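Local coordinates for protein tryptophanyl-tRNA synthetase (Thermus thermophilus, PDB 2EL7) that probably catalyses the ATP-dependent attachment of tryptophan to its tRNA, working as a homodimeric class I aminoacyl-tRNA synthetase, at residues S6-S11 and F63-V68; Y44-N49 and S56-R61; N69-L74 and E290-D295; I14-Y19 and P185-I190. All coordinates share one frame; numbering follows the deposited sequence.

Contact 1: residues S6-S11 and F63-V68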
loop_
_atom_site.group_PDB
_atom_site.type_symbol
_atom_site.label_atom_id
_atom_site.label_comp_id
_atom_site.label_asym_id
_atom_site.label_seq_id
_atom_site.Cartn_x
_atom_site.Cartn_y
_atom_site.Cartn_z
ATOM N N SER A 6 14.678 -12.451 6.562
ATOM C CA SER A 6 15.883 -11.765 6.094
ATOM C C SER A 6 15.672 -11.191 4.696
ATOM O O SER A 6 15.255 -11.901 3.784
ATOM C CB SER A 6 17.083 -12.722 6.102
ATOM O OG SER A 6 17.279 -13.288 7.398
ATOM N N GLY A 7 15.970 -9.903 4.539
ATOM C CA GLY A 7 15.797 -9.240 3.266
ATOM C C GLY A 7 17.001 -9.306 2.357
ATOM O O GLY A 7 18.125 -8.975 2.762
ATOM N N ILE A 8 16.755 -9.732 1.115
ATOM C CA ILE A 8 17.782 -9.858 0.088
ATOM C C ILE A 8 17.550 -8.813 -1.007
ATOM O O ILE A 8 16.462 -8.742 -1.598
ATOM C CB ILE A 8 17.736 -11.261 -0.543
ATOM C CG1 ILE A 8 18.272 -12.289 0.456
ATOM C CG2 ILE A 8 18.538 -11.298 -1.866
ATOM C CD1 ILE A 8 18.255 -13.701 -0.097
ATOM N N GLN A 9 18.563 -8.004 -1.289
ATOM C CA GLN A 9 18.395 -6.998 -2.339
ATOM C C GLN A 9 18.281 -7.665 -3.715
ATOM O O GLN A 9 18.959 -8.659 -3.994
ATOM C CB GLN A 9 19.559 -5.999 -2.304
ATOM C CG GLN A 9 19.577 -5.189 -1.025
ATOM C CD GLN A 9 18.224 -4.553 -0.746
ATOM O OE1 GLN A 9 17.620 -3.951 -1.644
ATOM N NE2 GLN A 9 17.734 -4.683 0.497
ATOM N N PRO A 10 17.421 -7.121 -4.592
ATOM C CA PRO A 10 17.219 -7.664 -5.939
ATOM C C PRO A 10 18.436 -7.393 -6.859
ATOM O O PRO A 10 18.426 -6.466 -7.682
ATOM C CB PRO A 10 15.958 -6.944 -6.393
ATOM C CG PRO A 10 16.148 -5.586 -5.818
ATOM C CD PRO A 10 16.644 -5.881 -4.409
ATOM N N SER A 11 19.486 -8.195 -6.701
ATOM C CA SER A 11 20.705 -8.019 -7.492
ATOM C C SER A 11 21.566 -9.276 -7.527
ATOM O O SER A 11 21.681 -9.981 -6.528
ATOM C CB SER A 11 21.542 -6.876 -6.910
ATOM O OG SER A 11 22.907 -7.016 -7.275
ATOM N N PHE A 63 15.803 -12.687 -10.444
ATOM C CA PHE A 63 16.049 -14.110 -10.627
ATOM C C PHE A 63 17.508 -14.450 -10.321
ATOM O O PHE A 63 17.792 -15.515 -9.765
ATOM C CB PHE A 63 15.699 -14.514 -12.066
ATOM C CG PHE A 63 16.189 -15.877 -12.444
ATOM C CD1 PHE A 63 15.461 -17.001 -12.112
ATOM C CD2 PHE A 63 17.433 -16.032 -13.056
ATOM C CE1 PHE A 63 15.967 -18.265 -12.375
ATOM C CE2 PHE A 63 17.944 -17.283 -13.321
ATOM C CZ PHE A 63 17.208 -18.405 -12.977
ATOM N N GLU A 64 18.429 -13.556 -10.702
ATOM C CA GLU A 64 19.855 -13.763 -10.452
ATOM C C GLU A 64 20.128 -13.655 -8.961
ATOM O O GLU A 64 20.990 -14.349 -8.450
ATOM C CB GLU A 64 20.709 -12.745 -11.223
ATOM C CG GLU A 64 20.802 -13.011 -12.720
ATOM C CD GLU A 64 21.522 -11.901 -13.495
ATOM O OE1 GLU A 64 21.841 -10.845 -12.895
ATOM O OE2 GLU A 64 21.764 -12.079 -14.717
ATOM N N ALA A 65 19.396 -12.779 -8.272
ATOM C CA ALA A 65 19.535 -12.613 -6.822
ATOM C C ALA A 65 19.291 -13.959 -6.157
ATOM O O ALA A 65 20.012 -14.356 -5.244
ATOM C CB ALA A 65 18.530 -11.590 -6.292
ATOM N N ALA A 66 18.265 -14.662 -6.614
ATOM C CA ALA A 66 17.966 -15.968 -6.056
ATOM C C ALA A 66 19.064 -16.954 -6.421
ATOM O O ALA A 66 19.564 -17.695 -5.575
ATOM C CB ALA A 66 16.613 -16.481 -6.575
ATOM N N LEU A 67 19.438 -16.967 -7.689
ATOM C CA LEU A 67 20.457 -17.896 -8.135
ATOM C C LEU A 67 21.757 -17.735 -7.375
ATOM O O LEU A 67 22.279 -18.698 -6.822
ATOM C CB LEU A 67 20.717 -17.740 -9.641
ATOM C CG LEU A 67 21.727 -18.709 -10.291
ATOM C CD1 LEU A 67 21.451 -18.750 -11.779
ATOM C CD2 LEU A 67 23.191 -18.271 -10.013
ATOM N N VAL A 68 22.276 -16.523 -7.331
ATOM C CA VAL A 68 23.548 -16.336 -6.659
ATOM C C VAL A 68 23.523 -16.597 -5.153
ATOM O O VAL A 68 24.473 -17.162 -4.608
ATOM C CB VAL A 68 24.144 -14.941 -6.947
ATOM C CG1 VAL A 68 25.515 -14.842 -6.290
ATOM C CG2 VAL A 68 24.288 -14.737 -8.459
#

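Contact 2: residues Y44-N49 and S56-R61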
loop_
_atom_site.group_PDB
_atom_site.type_symbol
_atom_site.label_atom_id
_atom_site.label_comp_id
_atom_site.label_asym_id
_atom_site.label_seq_id
_atom_site.Cartn_x
_atom_site.Cartn_y
_atom_site.Cartn_z
ATOM N N TYR A 44 10.276 -5.065 -4.610
ATOM C CA TYR A 44 9.532 -3.815 -4.470
ATOM C C TYR A 44 10.407 -2.649 -4.016
ATOM O O TYR A 44 10.036 -1.497 -4.203
ATOM C CB TYR A 44 8.361 -3.978 -3.492
ATOM C CG TYR A 44 7.089 -4.461 -4.165
ATOM C CD1 TYR A 44 6.131 -5.196 -3.459
ATOM C CD2 TYR A 44 6.854 -4.200 -5.513
ATOM C CE1 TYR A 44 4.975 -5.666 -4.085
ATOM C CE2 TYR A 44 5.698 -4.659 -6.151
ATOM C CZ TYR A 44 4.766 -5.391 -5.434
ATOM O OH TYR A 44 3.632 -5.855 -6.075
ATOM N N HIS A 45 11.569 -2.948 -3.430
ATOM C CA HIS A 45 12.496 -1.913 -2.960
ATOM C C HIS A 45 13.150 -1.200 -4.151
ATOM O O HIS A 45 13.555 -0.035 -4.041
ATOM C CB HIS A 45 13.556 -2.552 -2.051
ATOM C CG HIS A 45 14.575 -1.598 -1.501
ATOM N ND1 HIS A 45 14.262 -0.324 -1.071
ATOM C CD2 HIS A 45 15.900 -1.758 -1.262
ATOM C CE1 HIS A 45 15.348 0.258 -0.593
ATOM N NE2 HIS A 45 16.355 -0.593 -0.697
ATOM N N ALA A 46 13.237 -1.893 -5.288
ATOM C CA ALA A 46 13.836 -1.299 -6.477
ATOM C C ALA A 46 12.979 -0.144 -6.998
ATOM O O ALA A 46 13.523 0.820 -7.515
ATOM C CB ALA A 46 14.011 -2.356 -7.584
ATOM N N LEU A 47 11.652 -0.237 -6.873
ATOM C CA LEU A 47 10.764 0.837 -7.356
ATOM C C LEU A 47 10.877 2.195 -6.636
ATOM O O LEU A 47 10.353 3.189 -7.134
ATOM C CB LEU A 47 9.292 0.414 -7.312
ATOM C CG LEU A 47 8.785 -0.911 -7.895
ATOM C CD1 LEU A 47 7.282 -0.831 -8.057
ATOM C CD2 LEU A 47 9.414 -1.204 -9.207
ATOM N N THR A 48 11.549 2.246 -5.483
ATOM C CA THR A 48 11.701 3.501 -4.729
ATOM C C THR A 48 12.551 4.565 -5.441
ATOM O O THR A 48 12.611 5.717 -5.009
ATOM C CB THR A 48 12.273 3.249 -3.322
ATOM O OG1 THR A 48 13.214 2.179 -3.375
ATOM C CG2 THR A 48 11.191 2.869 -2.382
ATOM N N ASN A 49 13.213 4.177 -6.526
ATOM C CA ASN A 49 13.981 5.132 -7.326
ATOM C C ASN A 49 13.474 4.928 -8.767
ATOM O O ASN A 49 14.174 4.391 -9.640
ATOM C CB ASN A 49 15.476 4.860 -7.165
ATOM C CG ASN A 49 15.948 5.090 -5.716
ATOM O OD1 ASN A 49 15.934 6.223 -5.211
ATOM N ND2 ASN A 49 16.347 4.008 -5.040
ATOM N N SER A 56 13.067 -2.884 -17.438
ATOM C CA SER A 56 13.282 -3.943 -18.427
ATOM C C SER A 56 14.369 -4.882 -17.906
ATOM O O SER A 56 14.653 -5.922 -18.490
ATOM C CB SER A 56 13.754 -3.345 -19.746
ATOM O OG SER A 56 15.104 -2.916 -19.613
ATOM N N THR A 57 14.961 -4.518 -16.786
ATOM C CA THR A 57 16.029 -5.306 -16.237
ATOM C C THR A 57 15.795 -5.933 -14.844
ATOM O O THR A 57 16.582 -6.785 -14.420
ATOM C CB THR A 57 17.280 -4.423 -16.266
ATOM O OG1 THR A 57 18.272 -5.071 -17.061
ATOM C CG2 THR A 57 17.796 -4.098 -14.889
ATOM N N LEU A 58 14.701 -5.562 -14.168
ATOM C CA LEU A 58 14.436 -6.053 -12.802
ATOM C C LEU A 58 14.067 -7.518 -12.633
ATOM O O LEU A 58 14.482 -8.152 -11.672
ATOM C CB LEU A 58 13.365 -5.186 -12.135
ATOM C CG LEU A 58 12.930 -5.438 -10.687
ATOM C CD1 LEU A 58 14.119 -5.351 -9.757
ATOM C CD2 LEU A 58 11.870 -4.398 -10.312
ATOM N N ALA A 59 13.276 -8.059 -13.546
ATOM C CA ALA A 59 12.900 -9.469 -13.465
ATOM C C ALA A 59 14.172 -10.336 -13.470
ATOM O O ALA A 59 14.354 -11.211 -12.612
ATOM C CB ALA A 59 11.982 -9.835 -14.645
ATOM N N GLN A 60 15.064 -10.071 -14.422
ATOM C CA GLN A 60 16.310 -10.821 -14.505
ATOM C C GLN A 60 17.166 -10.623 -13.255
ATOM O O GLN A 60 17.742 -11.593 -12.753
ATOM C CB GLN A 60 17.118 -10.419 -15.738
ATOM C CG GLN A 60 18.416 -11.246 -15.975
ATOM C CD GLN A 60 18.152 -12.767 -16.121
ATOM O OE1 GLN A 60 17.087 -13.177 -16.608
ATOM N NE2 GLN A 60 19.136 -13.605 -15.713
ATOM N N ARG A 61 17.259 -9.387 -12.753
ATOM C CA ARG A 61 18.066 -9.134 -11.560
ATOM C C ARG A 61 17.482 -9.851 -10.342
ATOM O O ARG A 61 18.219 -10.282 -9.455
ATOM C CB ARG A 61 18.173 -7.633 -11.263
ATOM C CG ARG A 61 19.341 -6.950 -11.954
ATOM C CD ARG A 61 19.024 -5.511 -12.252
ATOM N NE ARG A 61 18.628 -4.779 -11.060
ATOM C CZ ARG A 61 17.726 -3.802 -11.065
ATOM N NH1 ARG A 61 17.134 -3.458 -12.207
ATOM N NH2 ARG A 61 17.419 -3.163 -9.937
#

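Contact 3: residues N69-L74 and E290-D295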
loop_
_atom_site.group_PDB
_atom_site.type_symbol
_atom_site.label_atom_id
_atom_site.label_comp_id
_atom_site.label_asym_id
_atom_site.label_seq_id
_atom_site.Cartn_x
_atom_site.Cartn_y
_atom_site.Cartn_z
ATOM N N ASN A 69 22.455 -16.207 -4.480
ATOM C CA ASN A 69 22.383 -16.464 -3.053
ATOM C C ASN A 69 22.226 -17.947 -2.782
ATOM O O ASN A 69 22.716 -18.455 -1.778
ATOM C CB ASN A 69 21.260 -15.661 -2.418
ATOM C CG ASN A 69 21.684 -14.248 -2.126
ATOM O OD1 ASN A 69 22.450 -14.016 -1.215
ATOM N ND2 ASN A 69 21.219 -13.305 -2.928
ATOM N N ILE A 70 21.549 -18.656 -3.672
ATOM C CA ILE A 70 21.444 -20.090 -3.499
ATOM C C ILE A 70 22.852 -20.654 -3.764
ATOM O O ILE A 70 23.298 -21.557 -3.060
ATOM C CB ILE A 70 20.447 -20.702 -4.479
ATOM C CG1 ILE A 70 19.033 -20.269 -4.086
ATOM C CG2 ILE A 70 20.577 -22.230 -4.485
ATOM C CD1 ILE A 70 17.955 -20.672 -5.090
ATOM N N ALA A 71 23.558 -20.116 -4.762
ATOM C CA ALA A 71 24.914 -20.616 -5.042
ATOM C C ALA A 71 25.835 -20.368 -3.848
ATOM O O ALA A 71 26.656 -21.215 -3.515
ATOM C CB ALA A 71 25.507 -19.955 -6.299
ATOM N N ALA A 72 25.684 -19.200 -3.220
ATOM C CA ALA A 72 26.484 -18.822 -2.053
ATOM C C ALA A 72 26.169 -19.665 -0.813
ATOM O O ALA A 72 26.957 -19.660 0.134
ATOM C CB ALA A 72 26.298 -17.313 -1.731
ATOM N N GLY A 73 25.024 -20.367 -0.802
ATOM C CA GLY A 73 24.703 -21.214 0.339
ATOM C C GLY A 73 23.281 -21.298 0.854
ATOM O O GLY A 73 23.005 -22.178 1.671
ATOM N N LEU A 74 22.384 -20.399 0.435
ATOM C CA LEU A 74 20.995 -20.458 0.890
ATOM C C LEU A 74 20.412 -21.688 0.228
ATOM O O LEU A 74 20.329 -21.739 -0.996
ATOM C CB LEU A 74 20.233 -19.196 0.473
ATOM C CG LEU A 74 20.618 -17.950 1.288
ATOM C CD1 LEU A 74 19.528 -16.915 1.131
ATOM C CD2 LEU A 74 20.755 -18.287 2.787
ATOM N N GLU A 290 27.081 -22.347 -11.766
ATOM C CA GLU A 290 27.074 -22.930 -13.112
ATOM C C GLU A 290 25.977 -24.001 -13.271
ATOM O O GLU A 290 25.324 -24.104 -14.312
ATOM C CB GLU A 290 28.452 -23.533 -13.426
ATOM C CG GLU A 290 28.629 -23.890 -14.885
ATOM C CD GLU A 290 27.912 -22.901 -15.830
ATOM O OE1 GLU A 290 26.825 -23.256 -16.373
ATOM O OE2 GLU A 290 28.435 -21.768 -16.020
ATOM N N ALA A 291 25.777 -24.794 -12.233
ATOM C CA ALA A 291 24.752 -25.822 -12.274
ATOM C C ALA A 291 23.364 -25.164 -12.259
ATOM O O ALA A 291 22.458 -25.594 -12.982
ATOM C CB ALA A 291 24.913 -26.781 -11.073
ATOM N N LEU A 292 23.187 -24.121 -11.449
ATOM C CA LEU A 292 21.889 -23.463 -11.412
ATOM C C LEU A 292 21.662 -22.733 -12.729
ATOM O O LEU A 292 20.565 -22.729 -13.255
ATOM C CB LEU A 292 21.805 -22.496 -10.233
ATOM C CG LEU A 292 21.970 -23.204 -8.884
ATOM C CD1 LEU A 292 22.344 -22.203 -7.796
ATOM C CD2 LEU A 292 20.678 -23.948 -8.538
ATOM N N LYS A 293 22.709 -22.130 -13.271
ATOM C CA LYS A 293 22.573 -21.430 -14.538
ATOM C C LYS A 293 22.079 -22.389 -15.648
ATOM O O LYS A 293 21.289 -21.980 -16.502
ATOM C CB LYS A 293 23.901 -20.779 -14.930
ATOM C CG LYS A 293 23.805 -19.875 -16.154
ATOM C CD LYS A 293 25.163 -19.245 -16.522
ATOM C CE LYS A 293 25.166 -18.638 -17.951
ATOM N NZ LYS A 293 26.524 -18.132 -18.353
ATOM N N LYS A 294 22.519 -23.653 -15.630
ATOM C CA LYS A 294 22.062 -24.626 -16.636
ATOM C C LYS A 294 20.648 -25.145 -16.345
ATOM O O LYS A 294 19.973 -25.643 -17.240
ATOM C CB LYS A 294 22.966 -25.862 -16.688
ATOM C CG LYS A 294 24.149 -25.787 -17.631
ATOM C CD LYS A 294 24.892 -27.127 -17.607
ATOM C CE LYS A 294 26.181 -27.101 -18.426
ATOM N NZ LYS A 294 27.282 -26.348 -17.738
ATOM N N ASP A 295 20.220 -25.045 -15.088
ATOM C CA ASP A 295 18.916 -25.549 -14.651
ATOM C C ASP A 295 18.131 -24.458 -13.912
ATOM O O ASP A 295 17.904 -24.547 -12.714
ATOM C CB ASP A 295 19.152 -26.751 -13.729
ATOM C CG ASP A 295 17.885 -27.415 -13.274
ATOM O OD1 ASP A 295 17.963 -28.287 -12.369
ATOM O OD2 ASP A 295 16.807 -27.099 -13.818
#

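Contact 4: residues I14-Y19 and P185-I190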
loop_
_atom_site.group_PDB
_atom_site.type_symbol
_atom_site.label_atom_id
_atom_site.label_comp_id
_atom_site.label_asym_id
_atom_site.label_seq_id
_atom_site.Cartn_x
_atom_site.Cartn_y
_atom_site.Cartn_z
ATOM N N ILE A 14 27.015 -10.347 -5.757
ATOM C CA ILE A 14 27.396 -10.631 -4.380
ATOM C C ILE A 14 28.925 -10.582 -4.310
ATOM O O ILE A 14 29.600 -11.236 -5.113
ATOM C CB ILE A 14 26.918 -12.060 -3.940
ATOM C CG1 ILE A 14 25.473 -12.304 -4.397
ATOM C CG2 ILE A 14 27.044 -12.225 -2.419
ATOM C CD1 ILE A 14 24.503 -11.187 -4.041
ATOM N N HIS A 15 29.474 -9.809 -3.373
ATOM C CA HIS A 15 30.929 -9.740 -3.231
ATOM C C HIS A 15 31.386 -10.443 -1.950
ATOM O O HIS A 15 30.555 -10.856 -1.140
ATOM C CB HIS A 15 31.424 -8.290 -3.298
ATOM C CG HIS A 15 30.710 -7.354 -2.379
ATOM N ND1 HIS A 15 30.756 -7.478 -1.008
ATOM C CD2 HIS A 15 29.975 -6.242 -2.631
ATOM C CE1 HIS A 15 30.086 -6.482 -0.453
ATOM N NE2 HIS A 15 29.603 -5.717 -1.415
ATOM N N ILE A 16 32.695 -10.598 -1.770
ATOM C CA ILE A 16 33.193 -11.318 -0.609
ATOM C C ILE A 16 32.867 -10.620 0.685
ATOM O O ILE A 16 33.027 -11.192 1.776
ATOM C CB ILE A 16 34.723 -11.545 -0.694
ATOM C CG1 ILE A 16 35.469 -10.218 -0.621
ATOM C CG2 ILE A 16 35.065 -12.295 -1.985
ATOM C CD1 ILE A 16 36.962 -10.397 -0.501
ATOM N N GLY A 17 32.423 -9.371 0.555
ATOM C CA GLY A 17 32.044 -8.590 1.716
ATOM C C GLY A 17 30.705 -9.122 2.191
ATOM O O GLY A 17 30.515 -9.382 3.379
ATOM N N ASN A 18 29.775 -9.289 1.251
ATOM C CA ASN A 18 28.444 -9.832 1.560
ATOM C C ASN A 18 28.637 -11.260 2.080
ATOM O O ASN A 18 28.078 -11.666 3.098
ATOM C CB ASN A 18 27.576 -9.921 0.291
ATOM C CG ASN A 18 27.329 -8.568 -0.369
ATOM O OD1 ASN A 18 27.402 -8.438 -1.611
ATOM N ND2 ASN A 18 27.017 -7.555 0.445
ATOM N N TYR A 19 29.447 -12.016 1.355
ATOM C CA TYR A 19 29.680 -13.404 1.684
ATOM C C TYR A 19 30.223 -13.653 3.079
ATOM O O TYR A 19 29.577 -14.342 3.874
ATOM C CB TYR A 19 30.596 -14.033 0.645
ATOM C CG TYR A 19 30.859 -15.486 0.908
ATOM C CD1 TYR A 19 29.816 -16.406 0.934
ATOM C CD2 TYR A 19 32.151 -15.945 1.149
ATOM C CE1 TYR A 19 30.056 -17.758 1.201
ATOM C CE2 TYR A 19 32.403 -17.288 1.411
ATOM C CZ TYR A 19 31.351 -18.187 1.438
ATOM O OH TYR A 19 31.605 -19.509 1.722
ATOM N N PRO A 185 33.424 -9.962 9.677
ATOM C CA PRO A 185 34.508 -9.061 9.292
ATOM C C PRO A 185 34.009 -7.847 8.517
ATOM O O PRO A 185 33.055 -7.937 7.736
ATOM C CB PRO A 185 35.392 -9.945 8.415
ATOM C CG PRO A 185 35.056 -11.344 8.871
ATOM C CD PRO A 185 33.587 -11.278 9.042
ATOM N N ARG A 186 34.641 -6.705 8.737
ATOM C CA ARG A 186 34.263 -5.516 7.988
ATOM C C ARG A 186 35.311 -5.498 6.868
ATOM O O ARG A 186 36.436 -5.017 7.048
ATOM C CB ARG A 186 34.338 -4.262 8.877
ATOM C CG ARG A 186 33.631 -4.423 10.244
ATOM C CD ARG A 186 32.137 -4.834 10.132
ATOM N NE ARG A 186 31.599 -5.412 11.378
ATOM C CZ ARG A 186 31.458 -4.754 12.532
ATOM N NH1 ARG A 186 30.968 -5.377 13.598
ATOM N NH2 ARG A 186 31.800 -3.473 12.625
ATOM N N VAL A 187 34.921 -6.063 5.726
ATOM C CA VAL A 187 35.780 -6.205 4.555
ATOM C C VAL A 187 36.127 -4.946 3.759
ATOM O O VAL A 187 35.255 -4.277 3.210
ATOM C CB VAL A 187 35.176 -7.238 3.591
ATOM C CG1 VAL A 187 36.157 -7.550 2.481
ATOM C CG2 VAL A 187 34.791 -8.504 4.371
ATOM N N PRO A 188 37.426 -4.616 3.684
ATOM C CA PRO A 188 37.946 -3.448 2.963
ATOM C C PRO A 188 37.935 -3.574 1.433
ATOM O O PRO A 188 38.153 -4.656 0.889
ATOM C CB PRO A 188 39.359 -3.308 3.520
ATOM C CG PRO A 188 39.724 -4.712 3.871
ATOM C CD PRO A 188 38.470 -5.216 4.527
ATOM N N GLY A 189 37.691 -2.455 0.753
ATOM C CA GLY A 189 37.641 -2.446 -0.698
ATOM C C GLY A 189 38.994 -2.580 -1.370
ATOM O O GLY A 189 40.022 -2.404 -0.729
ATOM N N ILE A 190 38.999 -2.874 -2.667
ATOM C CA ILE A 190 40.254 -3.059 -3.402
ATOM C C ILE A 190 41.171 -1.830 -3.484
ATOM O O ILE A 190 42.378 -1.961 -3.680
ATOM C CB ILE A 190 39.987 -3.587 -4.832
ATOM C CG1 ILE A 190 39.288 -2.520 -5.676
ATOM C CG2 ILE A 190 39.141 -4.852 -4.763
ATOM C CD1 ILE A 190 38.942 -3.002 -7.088
HETATM O O HOH W 1 31.740 -8.421 5.642
#

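Contact 1: residues S6-S11 and F63-V68
The carbonyl oxygen of Ser11 is met by two atoms of Ala65, the CA at 3.4 Å and the CB at 3.5 Å. The first is a CA-H...O contact, bent at the hydrogen to 135°, and it brings the backbone against helix 55-72 at the alanine without any conventional hydrogen bond across the contact. The methyl of Ala65 then fits against the turn that follows strand 4-8. Ala65 CB lies 3.6 Å from Ser11 N and 3.7 Å from Gln9 O, the two atoms that close an inverse gamma turn centred on Pro10 through a weak bond of 2.8 Å. Pro10 CA sits at the same methyl, 4.2 Å from Ala65 CB, while Pro10 CB points away from the helix. From the strand side comes Ile8, whose CG2 branch faces Ala65 CB at 4.4 Å; CG2 lies anti to the backbone N, with CG1 at chi1 -72°. CB of Ser11 points away from the helix, and its OG is hydrogen-bonded to the backbone N of Glu13. The end of the first Rossmann strand and the start of the predicted HIGH region thus pack on a small residue. Strand 37-41 pairs with Ile8 through its backbone and touches Ala66, Trp26 of helix 16-33 packs on Ile8, and helix 296-324 covers Phe63.

Contact 2: residues Y44-N49 and S56-R61
Ala46 and Leu47 meet Leu58 where the loop after strand 37-41 folds back on helix 55-72, the helix that makes the right-handed beta-alpha-beta crossover to strand 80-83 in the Rossmann fold. Leu58 is the central piece. Its CG stands anti to the backbone N (chi1 -178°), which sets its two methyls against the loop. Leu47 brings only the end of its side chain near, CG being anti to the carbonyl carbon (chi1 -49°), and the two leucines cross at about a right angle. They touch through one methyl each, Leu47 CD2 and Leu58 CD2, 4.2 Å apart. Arg61, one turn further along the helix, reaches past the same fork: Leu58 CD1 lies 3.9 Å above one face of its guanidinium plane, toward the rim and not over the middle. NH2 of Arg61 also approaches Ala46 CB, at 4.2 Å, and obliquely to the plane. The exact placing of this guanidinium is somewhat doubtful, because Arg61 NH1 is modelled too close to Thr57 CG2.

All of this is apolar or van der Waals packing. The second subunit closes over it: Gly326 of that chain packs on Leu58 and its Thr99 on Leu47, while its Trp95 meets the ring of Tyr44 edge-to-face. Within the contact, the methyl of Ala46 sits across the fork of Leu58, its CB 3.7 Å from CD1 and 4.0 Å from CD2.

Contact 3: residues N69-L74 and E290-D295
CD1 of Leu292 makes the closest contacts here. Leu292 CD1 reaches Ile70 CG2 at 3.8 Å and Ala71 N at 3.9 Å, and it also lies 4.2 Å from Ala71 CB, so that it settles between two successive residues on the last turn of helix 55-72. The side chains of Ile70 and Leu292 run past each other at a slant. Ile70 offers its CG2 branch because CG1 takes the place beside the backbone N (chi1 -70°), which turns CG2 toward the leucine. Leu292 also packs on Tyr298 and Val299 of helix 296-324.

Beyond this first shell, the turn that carries Ile70 and Ala71 is held by the way the helix ends. Gly73, with a phi of 141°, leaves the helical conformation, and two backbone bonds run back into the last turn: Leu74 N to Asn69 O at 3.0 Å and Gly73 N to Ile70 O at 3.1 Å. Arg288, one turn before Leu292, adds a weak hydrogen bond to Ala71 O from the other helix. Helix 55-72 thus finishes in a Schellman motif, and its last turn joins the Rossmann fold to the helices that make up the C-terminal part of the chain.

Contact 4: residues I14-Y19 and P185-I190
The predicted HIGH region of this class I synthetase starts its helix at Ile16, and here the first turn of that helix lies against Val187, in the loop that leads to the predicted KMSKS region. Val187 meets the turn with both methyls. CG2 of Val187 rests on the backbone, 3.8 Å from Gly17 CA. Its CG1 faces Ile16 CG1 at 4.1 Å, and the two side chains cross at about a right angle. Ile16 holds CG1 between its backbone N and carbonyl carbon (chi1 66°), the position that brings this branch round to the valine. A water bridges the two segments, donating to Gly17 O at 2.7 Å and to Pro185 O at 2.5 Å.

The helix start is fixed by its own capping. His15 is the N-cap and forms a capping box with Asn18: His15 N donates to Asn18 OD1 at 3.0 Å, nearly straight at 169°, though the N lies 31° off the plane of the amide carbonyl. Gly17 N gives a separate weak bond to His15 ND1, in plane at the edge of the imidazole. Asn18 OD1 also stands over the centre of one face of that ring. Lys198 of the KMSKS region packs on His15 and Asn18, and Val187 pairs through its backbone with Met196. Gly17, Asn18 and Val187 are all predicted to bind ATP, consistent with the class I nucleotide site, where the HIGH helix and the KMSKS loop come together.

Contacts 2, 1 and 3 follow helix 55-72 in that order. Contact 2 lies about 11 Å from contact 1 between centres and touches it through Leu58 CD1 and Pro10 CB, 4.2 Å apart; contact 3 is also about 11 Å from contact 1 between centres, and there Ile8 CG2 comes within 3.5 Å of Asn69 ND2. Contacts 2 and 3 do not meet, with nearest atoms about 8 Å apart. Contact 4 continues the predicted HIGH region that contact 1 begins, its centre about 17 Å away, and it touches contact 3 where Tyr19 CE1 lies 3.8 Å from Ala72 O. Contacts 1 and 4 hold predicted ATP-binding residues, whereas contact 3 is remote from that site.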